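Local coordinates for protein (beta-tubulin binding post-chaperonin cofactor) (Saccharomyces cerevisiae, PDB 1QSD) that binds beta-tubulin as a post-chaperonin cofactor and takes part in an early step of the tubulin folding pathway, at residues Ala12-Thr17 and Arg93-Ser98. Residues are numbered along the deposited sequence; the frame is centred on the assembly and turned at random.
Sequences ALKRLT and RSAITS
Ala95 turns its methyl group toward helix 5-39 and meets the side chains of Leu13 and Lys14, whose CD2 and CE approach the methyl from different sides. The apolar part is small. Leu13 CD2 lies 4.0 Å from Ala95 CB and reaches past it to the backbone, 3.8 Å from Ala95 O. CG of Leu13 stands anti to the backbone N (chi1 180°), which carries the isobutyl group out across the gap. On the other flank the aliphatic part of Lys14 runs alongside the same methyl: its chain is extended beyond CG, with CE 3.6 Å and CG 3.9 Å from Ala95 CB. The ammonium group is thereby carried beyond the methyl, where NZ makes a weak, long ion pair with Asp91.

The polar link is indirect. No hydrogen bond joins the segments directly; one water sits between them, giving a proton to Ala95 O at 3.2 Å and hydrogen-bonded to Thr17 OG1 at 3.0 Å.

Helix 90-104 runs in roughly the same direction as helix 5-39, the segment axes inclined at 32° and 9.7 Å apart at their closest. Leu13 also touches Leu76 of helix 45-81, and Ile96 packs on Leu80 of that helix, so the contact is helix-to-helix packing in the all-helical bundle of cofactor A. Closest CA atoms, those of Lys14 and Ala95, are 6.1 Å apart, consistent with the small alanine side chain between them. The segments are thus held by modest apolar packing around one methyl, water standing in for a direct hydrogen bond.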
# COMPACT_ATOMS: atom_id res chain seq x y z
N ALA A 12 -8.88 -13.36 8.71
CA ALA A 12 -8.77 -12.92 7.33
C ALA A 12 -9.41 -11.53 7.21
O ALA A 12 -8.78 -10.60 6.69
CB ALA A 12 -9.47 -13.91 6.40
N LEU A 13 -10.61 -11.37 7.78
CA LEU A 13 -11.34 -10.12 7.73
C LEU A 13 -10.71 -9.01 8.56
O LEU A 13 -10.59 -7.87 8.08
CB LEU A 13 -12.79 -10.31 8.17
CG LEU A 13 -13.68 -9.03 8.17
CD1 LEU A 13 -13.75 -8.37 6.75
CD2 LEU A 13 -15.09 -9.38 8.65
N LYS A 14 -10.32 -9.32 9.79
CA LYS A 14 -9.69 -8.33 10.67
C LYS A 14 -8.39 -7.79 10.06
O LYS A 14 -8.06 -6.62 10.21
CB LYS A 14 -9.43 -8.91 12.08
CG LYS A 14 -10.70 -9.30 12.82
CD LYS A 14 -10.53 -9.36 14.36
CE LYS A 14 -11.92 -9.40 15.05
NZ LYS A 14 -11.95 -9.24 16.55
N ARG A 15 -7.66 -8.62 9.35
CA ARG A 15 -6.43 -8.15 8.76
C ARG A 15 -6.68 -7.27 7.55
O ARG A 15 -5.95 -6.30 7.30
CB ARG A 15 -5.48 -9.32 8.51
CG ARG A 15 -5.16 -10.04 9.85
CD ARG A 15 -4.99 -9.03 11.02
NE ARG A 15 -4.84 -9.60 12.36
CZ ARG A 15 -5.68 -10.47 12.94
NH1 ARG A 15 -6.75 -10.92 12.30
NH2 ARG A 15 -5.49 -10.82 14.21
N LEU A 16 -7.79 -7.52 6.88
CA LEU A 16 -8.13 -6.68 5.74
C LEU A 16 -8.54 -5.28 6.22
O LEU A 16 -8.12 -4.27 5.66
CB LEU A 16 -9.26 -7.30 4.90
CG LEU A 16 -8.84 -8.13 3.70
CD1 LEU A 16 -10.04 -8.41 2.81
CD2 LEU A 16 -7.81 -7.36 2.91
N THR A 17 -9.33 -5.22 7.29
CA THR A 17 -9.76 -3.93 7.79
C THR A 17 -8.59 -3.16 8.41
O THR A 17 -8.58 -1.93 8.37
CB THR A 17 -10.97 -4.01 8.77
OG1 THR A 17 -10.56 -4.59 10.02
CG2 THR A 17 -12.11 -4.82 8.14
N ARG A 93 -18.78 -11.48 15.10
CA ARG A 93 -19.82 -10.45 14.97
C ARG A 93 -19.20 -9.05 15.03
O ARG A 93 -19.58 -8.17 14.27
CB ARG A 93 -20.85 -10.58 16.11
CG ARG A 93 -22.06 -11.46 15.78
CD ARG A 93 -23.17 -11.30 16.84
NE ARG A 93 -23.09 -12.34 17.86
CZ ARG A 93 -22.63 -12.15 19.10
NH1 ARG A 93 -22.21 -10.95 19.50
NH2 ARG A 93 -22.55 -13.20 19.92
N SER A 94 -18.23 -8.88 15.92
CA SER A 94 -17.54 -7.62 16.10
C SER A 94 -16.74 -7.29 14.84
O SER A 94 -16.71 -6.14 14.40
CB SER A 94 -16.60 -7.73 17.31
OG SER A 94 -16.16 -6.46 17.74
N ALA A 95 -16.11 -8.30 14.25
CA ALA A 95 -15.33 -8.09 13.04
C ALA A 95 -16.27 -7.63 11.93
O ALA A 95 -15.93 -6.71 11.19
CB ALA A 95 -14.63 -9.38 12.64
N ILE A 96 -17.43 -8.28 11.83
CA ILE A 96 -18.46 -7.98 10.79
C ILE A 96 -18.99 -6.55 10.86
O ILE A 96 -19.18 -5.89 9.84
CB ILE A 96 -19.66 -8.96 10.86
CG1 ILE A 96 -19.20 -10.37 10.47
CG2 ILE A 96 -20.80 -8.48 9.93
CD1 ILE A 96 -20.25 -11.45 10.60
N THR A 97 -19.23 -6.10 12.09
CA THR A 97 -19.71 -4.75 12.38
C THR A 97 -18.69 -3.70 11.97
O THR A 97 -19.05 -2.74 11.29
CB THR A 97 -20.07 -4.63 13.86
OG1 THR A 97 -21.23 -5.44 14.11
CG2 THR A 97 -20.37 -3.17 14.25
N SER A 98 -17.42 -3.89 12.33
CA SER A 98 -16.40 -2.93 11.95
C SER A 98 -16.24 -2.84 10.44
O SER A 98 -16.08 -1.74 9.88
CB SER A 98 -15.06 -3.30 12.57
OG SER A 98 -15.11 -3.11 13.97
O HOH W 1 -12.79 -6.03 11.31